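PDB 6XSO: cellulase from Uncultured bacterium, which probably hydrolyses internal beta-1,4 bonds of cellulose and other plant cell-wall polysaccharides such as xylan, as a broad-specificity endoglucanase of glycoside hydrolase family 5. Local coordinates for residues 78-83 with 347-352; 33-38 with 65-70; 21-26 with 301-306. All blocks are in the same frame, centred on the assembly; numbering follows the deposited sequence. Where two conformers were deposited one is given.

In the fold
The chain folds as a TIM barrel of eight parallel strands, and all three contacts reach that sheet. Contact 1 joins strands 78-81 and 345-349 across the barrel interior, on either side of strand 31-34. Contact 2 packs the end of that middle strand against helix 66-73, outside the sheet; its centre is about 7 Å from that of contact 1. Contact 3 sets helix 22-28 against the start of strand 304-309, its centre about 18 Å from that of contact 1 and 22 Å from that of contact 2. Along the chain, contact 2 closes before contact 1 opens and lies inside contact 3, while contacts 1 and 3 cross. Contacts 1 and 3 join early to late barrel elements; contact 2 is local.

Contact 1: 78-83 with 347-352; sequences AIRVPV and FYWMGL
Inside the TIM barrel, the second strand (78-81) and the eighth (345-349) meet through Ala78, Arg80 and Phe347, although strand 31-34 lies between them in the sheet. Their short axes come no closer than 7.9 Å and run at 49° to each other, a spacing too wide for direct strand pairing; no hydrogen bond joins the two segments, and side chains span the separation. Phe347 does most of this. Its CG stands anti to the carbonyl carbon (chi1 -72°), which turns the ring toward strand 78-81. There CE2 of Phe347 meets the methyl CB of Ala78 at 3.5 Å, and its CD2 lies 3.8 Å from CB of Arg80. The carbonyl carbon C of Ile79 comes up to the ring edge, near its plane. An alanine in place of Phe347 would probably open a gap beside the methyl of Ala78 and leave the base of the Arg80 side chain without this apolar neighbour.

Arg80 itself runs extended from CG to NE, with CG anti to the backbone N, and carries its guanidinium toward the C-terminal end of the barrel. That group forms salt bridges with Glu171 and Glu308 and hydrogen bonds with Asn34 and Asn174, so several polar partners fix its orientation. Glu308 lies on the seventh strand, where family 5 enzymes carry their nucleophile, consistent with a place for Arg80 at the active site. Trp349 approaches the guanidinium without stacking on it, the two planes being 66° apart. CZ3 of Trp349 lies at the guanidinium edge, 4.1 Å from NH1 of Arg80, and 4.3 Å from CG of Pro82.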
# COMPACT_ATOMS: atom_id res chain seq x y z
N ALA A 78 5.34 -11.47 -1.98
CA ALA A 78 4.94 -10.18 -2.54
C ALA A 78 5.66 -9.07 -1.81
O ALA A 78 5.93 -9.19 -0.61
CB ALA A 78 3.41 -10.00 -2.41
N ILE A 79 5.97 -8.00 -2.54
CA ILE A 79 6.63 -6.83 -2.00
C ILE A 79 5.81 -5.60 -2.41
O ILE A 79 5.51 -5.43 -3.59
CB ILE A 79 8.07 -6.69 -2.51
CG1 ILE A 79 8.91 -7.96 -2.30
CG2 ILE A 79 8.76 -5.48 -1.86
CD1 ILE A 79 9.23 -8.31 -0.85
N ARG A 80 5.44 -4.77 -1.43
CA ARG A 80 4.93 -3.44 -1.71
C ARG A 80 6.12 -2.48 -1.75
O ARG A 80 6.93 -2.45 -0.81
CB ARG A 80 3.91 -2.99 -0.67
CG ARG A 80 3.35 -1.55 -0.87
CD ARG A 80 2.09 -1.42 -0.11
NE ARG A 80 1.38 -0.15 -0.09
CZ ARG A 80 1.43 0.75 0.89
NH1 ARG A 80 2.32 0.65 1.87
NH2 ARG A 80 0.61 1.79 0.85
N VAL A 81 6.21 -1.69 -2.82
CA VAL A 81 7.29 -0.74 -3.06
C VAL A 81 6.63 0.64 -3.05
O VAL A 81 6.22 1.14 -4.11
CB VAL A 81 8.02 -1.05 -4.38
CG1 VAL A 81 9.09 0.01 -4.66
CG2 VAL A 81 8.67 -2.44 -4.31
N PRO A 82 6.49 1.27 -1.89
CA PRO A 82 5.92 2.62 -1.86
C PRO A 82 6.84 3.60 -2.58
O PRO A 82 8.06 3.56 -2.44
CB PRO A 82 5.84 2.96 -0.37
CG PRO A 82 6.20 1.75 0.36
CD PRO A 82 6.87 0.78 -0.55
N VAL A 83 6.23 4.52 -3.32
CA VAL A 83 6.99 5.52 -4.06
C VAL A 83 6.35 6.88 -3.83
O VAL A 83 5.13 7.03 -3.98
CB VAL A 83 7.03 5.24 -5.58
CG1 VAL A 83 7.89 6.25 -6.30
CG2 VAL A 83 7.54 3.86 -5.88
N PHE A 347 0.78 -7.23 4.23
CA PHE A 347 2.13 -6.73 3.92
C PHE A 347 2.71 -6.07 5.17
O PHE A 347 2.27 -4.98 5.55
CB PHE A 347 2.08 -5.74 2.74
CG PHE A 347 1.82 -6.36 1.38
CD1 PHE A 347 0.55 -6.81 1.05
CD2 PHE A 347 2.83 -6.47 0.43
CE1 PHE A 347 0.31 -7.38 -0.20
CE2 PHE A 347 2.59 -7.03 -0.83
CZ PHE A 347 1.34 -7.48 -1.14
N TYR A 348 3.69 -6.71 5.81
CA TYR A 348 4.28 -6.19 7.04
C TYR A 348 5.05 -4.89 6.77
O TYR A 348 5.70 -4.75 5.74
CB TYR A 348 5.19 -7.26 7.68
CG TYR A 348 5.60 -6.86 9.06
CD1 TYR A 348 6.81 -6.22 9.28
CD2 TYR A 348 4.76 -7.08 10.14
CE1 TYR A 348 7.16 -5.79 10.54
CE2 TYR A 348 5.10 -6.66 11.40
CZ TYR A 348 6.30 -6.01 11.59
OH TYR A 348 6.61 -5.57 12.86
N TRP A 349 4.97 -3.93 7.70
CA TRP A 349 5.63 -2.63 7.52
C TRP A 349 7.07 -2.66 8.04
O TRP A 349 7.29 -2.64 9.26
CB TRP A 349 4.86 -1.51 8.22
CG TRP A 349 5.57 -0.19 8.02
CD1 TRP A 349 6.32 0.51 8.93
CD2 TRP A 349 5.67 0.53 6.79
NE1 TRP A 349 6.86 1.63 8.34
CE2 TRP A 349 6.48 1.66 7.03
CE3 TRP A 349 5.15 0.33 5.50
CZ2 TRP A 349 6.78 2.59 6.03
CZ3 TRP A 349 5.43 1.25 4.52
CH2 TRP A 349 6.23 2.38 4.78
N MET A 350 8.04 -2.63 7.13
CA MET A 350 9.46 -2.47 7.47
C MET A 350 9.91 -3.54 8.46
O MET A 350 9.47 -4.69 8.41
CB MET A 350 9.73 -1.03 7.89
CG MET A 350 9.58 -0.01 6.77
SD MET A 350 10.07 1.67 7.21
CE MET A 350 11.85 1.50 7.30
N GLY A 351 10.83 -3.18 9.35
CA GLY A 351 11.46 -4.19 10.17
C GLY A 351 12.04 -5.24 9.26
O GLY A 351 12.32 -4.99 8.08
N LEU A 352 12.22 -6.43 9.82
CA LEU A 352 12.68 -7.65 9.17
C LEU A 352 14.11 -7.54 8.65
O LEU A 352 14.99 -8.23 9.16
CB LEU A 352 11.74 -8.13 8.07
CG LEU A 352 10.27 -8.30 8.44
CD1 LEU A 352 9.57 -9.13 7.36
CD2 LEU A 352 10.01 -8.90 9.81

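Contact 2: 33-38 with 65-70; sequences WNLGNT and PELFKM
Leu35 and Trp33 pack on Leu67 and Phe68, joining the end of strand 31-34 to helix 66-73, within the beta-alpha-beta crossover that leads to strand 78-81. The side chain of Leu35 shows how the surfaces fit. Its CB points toward the helix, and CG is anti to the backbone N (chi1 -172°), which sends the forked end out to Leu67 and Phe68. At the tip, CD1 of Leu35 touches CD2 of Leu67 at 3.7 Å and CZ of Phe68 at 4.0 Å. The other methyl, CD2 of Leu35, meets the same Phe68 CZ at 4.1 Å, so both methyls of the fork meet one ring corner. Beside it, the indole of Trp33 offers its edge: CZ3 lies 4.1 Å from CD2 of Leu67. That same Leu67 methyl also rests over one face of the neighbouring Phe68 ring, toward its rim. The indole NE1 of Trp33 donates to the carbonyl O of Met350, which lies outside this contact. With no hydrogen bond between the segments and only carbon atoms at the interface, the join rests on dispersion and burial, and any selectivity probably comes from the fit of these four side chains.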
# COMPACT_ATOMS: atom_id res chain seq x y z
N TRP A 33 5.71 -7.92 2.29
CA TRP A 33 6.55 -7.01 3.05
C TRP A 33 6.63 -5.70 2.30
O TRP A 33 6.56 -5.67 1.07
CB TRP A 33 7.96 -7.57 3.15
CG TRP A 33 8.91 -6.74 3.97
CD1 TRP A 33 8.82 -6.43 5.30
CD2 TRP A 33 10.13 -6.15 3.51
NE1 TRP A 33 9.91 -5.68 5.69
CE2 TRP A 33 10.72 -5.50 4.61
CE3 TRP A 33 10.78 -6.12 2.27
CZ2 TRP A 33 11.94 -4.83 4.50
CZ3 TRP A 33 11.99 -5.44 2.18
CH2 TRP A 33 12.55 -4.81 3.28
N ASN A 34 6.78 -4.60 3.07
CA ASN A 34 6.95 -3.26 2.52
C ASN A 34 8.42 -2.84 2.54
O ASN A 34 9.05 -2.82 3.59
CB ASN A 34 6.22 -2.21 3.37
CG ASN A 34 4.78 -2.14 3.07
OD1 ASN A 34 4.34 -1.39 2.20
ND2 ASN A 34 3.99 -2.90 3.83
N LEU A 35 8.91 -2.40 1.38
CA LEU A 35 10.21 -1.73 1.27
C LEU A 35 10.05 -0.27 1.68
O LEU A 35 10.13 0.67 0.88
CB LEU A 35 10.73 -1.86 -0.15
CG LEU A 35 12.18 -1.38 -0.36
CD1 LEU A 35 13.21 -2.34 0.18
CD2 LEU A 35 12.43 -1.10 -1.85
N GLY A 36 9.76 -0.08 2.98
CA GLY A 36 9.39 1.24 3.46
C GLY A 36 10.57 2.18 3.68
O GLY A 36 11.72 1.79 3.84
N ASN A 37 10.23 3.48 3.68
CA ASN A 37 11.17 4.57 3.96
C ASN A 37 12.31 4.60 2.93
O ASN A 37 13.44 5.01 3.23
CB ASN A 37 11.73 4.51 5.39
CG ASN A 37 10.74 4.99 6.45
OD1 ASN A 37 9.56 5.29 6.19
ND2 ASN A 37 11.24 5.06 7.67
N THR A 38 12.00 4.21 1.70
CA THR A 38 12.99 4.00 0.63
C THR A 38 12.61 4.87 -0.55
O THR A 38 12.87 6.09 -0.53
CB THR A 38 13.12 2.49 0.38
OG1 THR A 38 13.44 1.82 1.62
CG2 THR A 38 14.25 2.22 -0.59
N PRO A 65 19.28 -6.27 -5.56
CA PRO A 65 18.34 -7.37 -5.86
C PRO A 65 18.42 -8.52 -4.88
O PRO A 65 17.43 -9.24 -4.70
CB PRO A 65 18.71 -7.78 -7.29
CG PRO A 65 20.10 -7.27 -7.50
CD PRO A 65 20.18 -5.99 -6.70
N GLU A 66 19.57 -8.71 -4.24
CA GLU A 66 19.74 -9.86 -3.35
C GLU A 66 18.77 -9.80 -2.18
O GLU A 66 18.34 -10.85 -1.68
CB GLU A 66 21.19 -9.89 -2.87
CG GLU A 66 22.19 -10.31 -3.94
CD GLU A 66 22.44 -9.29 -5.06
OE1 GLU A 66 22.34 -8.05 -4.85
OE2 GLU A 66 22.77 -9.77 -6.17
N LEU A 67 18.43 -8.60 -1.71
CA LEU A 67 17.44 -8.47 -0.64
C LEU A 67 16.18 -9.26 -0.95
O LEU A 67 15.59 -9.89 -0.07
CB LEU A 67 17.09 -6.99 -0.44
CG LEU A 67 15.95 -6.67 0.51
CD1 LEU A 67 16.26 -7.08 1.94
CD2 LEU A 67 15.63 -5.15 0.42
N PHE A 68 15.71 -9.21 -2.20
CA PHE A 68 14.45 -9.86 -2.53
C PHE A 68 14.61 -11.36 -2.73
O PHE A 68 13.66 -12.11 -2.46
CB PHE A 68 13.79 -9.14 -3.70
CG PHE A 68 13.50 -7.69 -3.39
CD1 PHE A 68 12.65 -7.35 -2.35
CD2 PHE A 68 14.14 -6.69 -4.09
CE1 PHE A 68 12.41 -6.01 -2.05
CE2 PHE A 68 13.89 -5.35 -3.78
CZ PHE A 68 13.04 -5.02 -2.77
N LYS A 69 15.78 -11.82 -3.19
CA LYS A 69 16.08 -13.25 -3.15
C LYS A 69 15.95 -13.77 -1.73
O LYS A 69 15.34 -14.82 -1.50
CB LYS A 69 17.49 -13.48 -3.69
CG LYS A 69 17.96 -14.96 -3.69
CD LYS A 69 19.38 -15.07 -4.28
CE LYS A 69 19.89 -16.52 -4.32
NZ LYS A 69 20.04 -17.03 -2.93
N MET A 70 16.48 -13.02 -0.77
CA MET A 70 16.39 -13.43 0.63
C MET A 70 14.94 -13.46 1.11
O MET A 70 14.52 -14.42 1.78
CB MET A 70 17.22 -12.46 1.49
CG MET A 70 17.30 -12.88 2.95
SD MET A 70 18.22 -11.69 3.95
CE MET A 70 17.04 -10.36 4.09

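Contact 3: 21-26 with 301-306; sequences TATNAV and GIPVII
Ala22, Thr23 and Val26, on the short helix 22-28, rest on Pro303 to Ile305, where the seventh strand of the TIM barrel begins. The helix also touches Asn228, Asp262 and Ala345, close to the starts of three other strands, which places it across the N-terminal end of the barrel.

Apolar packing is the main kind of interaction. The Pro303 ring presses into the first turn of the helix, its CG lying 3.9 Å from CB of Ala22. Further along, Val26 has CG2 anti to the carbonyl carbon (chi1 170° for CG1), and this methyl reaches CG1 of Ile305 at 3.7 Å. Ile305 in turn touches Phe347 of the eighth strand, so the packing continues into the barrel interior.

Polar atoms take part without forming a hydrogen bond across the segments. Thr23 OG1 lies 3.7 Å from both CG and CD of Pro303, a van der Waals approach in which the two side chains cross at nearly a right angle. Thr23 OG1 is 4.3 Å from the carbonyl O of Gly301, too long for a bond. At the strand start, the methyl CG1 of Val26 sits 3.4 Å from the carbonyl O of Val304.

Hydrogen bonds shape the two segments separately. Gly301, at positive phi, is the C-prime residue of a Schellman motif that ends the preceding helix: Ile302 N and Gly301 N bond back to Phe297 O and Val298 O. Thr21 is the N-cap of helix 22-28, its OG1 accepting from Asn24 N at 3.1 Å, with an N-H...O angle of 163°.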
# COMPACT_ATOMS: atom_id res chain seq x y z
N THR A 21 -7.69 -12.99 -11.93
CA THR A 21 -8.56 -12.08 -11.20
C THR A 21 -7.81 -11.48 -10.02
O THR A 21 -6.87 -12.06 -9.47
CB THR A 21 -9.81 -12.79 -10.67
OG1 THR A 21 -9.44 -13.78 -9.70
CG2 THR A 21 -10.61 -13.44 -11.80
N ALA A 22 -8.26 -10.30 -9.59
CA ALA A 22 -7.67 -9.72 -8.39
C ALA A 22 -7.87 -10.62 -7.18
O ALA A 22 -7.01 -10.67 -6.31
CB ALA A 22 -8.24 -8.34 -8.14
N THR A 23 -9.00 -11.33 -7.11
CA THR A 23 -9.24 -12.24 -5.99
C THR A 23 -8.15 -13.31 -5.93
O THR A 23 -7.61 -13.60 -4.86
CB THR A 23 -10.63 -12.87 -6.09
OG1 THR A 23 -11.63 -11.86 -5.85
CG2 THR A 23 -10.81 -13.97 -5.06
N ASN A 24 -7.81 -13.89 -7.08
CA ASN A 24 -6.73 -14.88 -7.08
C ASN A 24 -5.37 -14.24 -6.83
O ASN A 24 -4.52 -14.83 -6.15
CB ASN A 24 -6.74 -15.66 -8.39
CG ASN A 24 -7.77 -16.77 -8.39
OD1 ASN A 24 -8.03 -17.39 -7.35
ND2 ASN A 24 -8.38 -17.02 -9.54
N ALA A 25 -5.13 -13.04 -7.38
CA ALA A 25 -3.86 -12.37 -7.12
C ALA A 25 -3.63 -12.21 -5.63
O ALA A 25 -2.55 -12.52 -5.11
CB ALA A 25 -3.83 -11.00 -7.79
N VAL A 26 -4.65 -11.73 -4.92
CA VAL A 26 -4.51 -11.43 -3.50
C VAL A 26 -4.27 -12.70 -2.71
O VAL A 26 -3.42 -12.74 -1.81
CB VAL A 26 -5.74 -10.63 -3.03
CG1 VAL A 26 -5.75 -10.51 -1.52
CG2 VAL A 26 -5.76 -9.25 -3.70
N GLY A 301 -17.43 -9.85 -3.14
CA GLY A 301 -16.56 -10.20 -4.25
C GLY A 301 -15.50 -9.17 -4.56
O GLY A 301 -14.95 -9.18 -5.66
N ILE A 302 -15.21 -8.29 -3.62
CA ILE A 302 -14.14 -7.30 -3.74
C ILE A 302 -13.02 -7.74 -2.79
O ILE A 302 -13.19 -7.67 -1.56
CB ILE A 302 -14.64 -5.89 -3.40
CG1 ILE A 302 -15.80 -5.49 -4.31
CG2 ILE A 302 -13.49 -4.89 -3.50
CD1 ILE A 302 -16.63 -4.36 -3.73
N PRO A 303 -11.89 -8.20 -3.31
CA PRO A 303 -10.81 -8.67 -2.43
C PRO A 303 -10.11 -7.51 -1.74
O PRO A 303 -10.12 -6.37 -2.22
CB PRO A 303 -9.88 -9.42 -3.39
CG PRO A 303 -10.09 -8.70 -4.73
CD PRO A 303 -11.53 -8.30 -4.74
N VAL A 304 -9.53 -7.81 -0.59
CA VAL A 304 -8.91 -6.80 0.25
C VAL A 304 -7.45 -7.13 0.50
O VAL A 304 -7.07 -8.29 0.73
CB VAL A 304 -9.67 -6.63 1.58
CG1 VAL A 304 -8.96 -5.68 2.54
CG2 VAL A 304 -11.08 -6.17 1.31
N ILE A 305 -6.63 -6.08 0.48
CA ILE A 305 -5.23 -6.14 0.85
C ILE A 305 -5.03 -5.27 2.09
O ILE A 305 -5.40 -4.09 2.09
CB ILE A 305 -4.32 -5.64 -0.30
CG1 ILE A 305 -4.47 -6.52 -1.53
CG2 ILE A 305 -2.86 -5.49 0.20
CD1 ILE A 305 -3.90 -5.89 -2.82
N ILE A 306 -4.44 -5.85 3.13
CA ILE A 306 -3.96 -5.08 4.29
C ILE A 306 -2.52 -4.74 3.93
O ILE A 306 -1.58 -5.53 4.12
CB ILE A 306 -4.14 -5.84 5.60
CG1 ILE A 306 -5.62 -6.13 5.84
CG2 ILE A 306 -3.53 -5.05 6.75
CD1 ILE A 306 -5.85 -7.04 7.06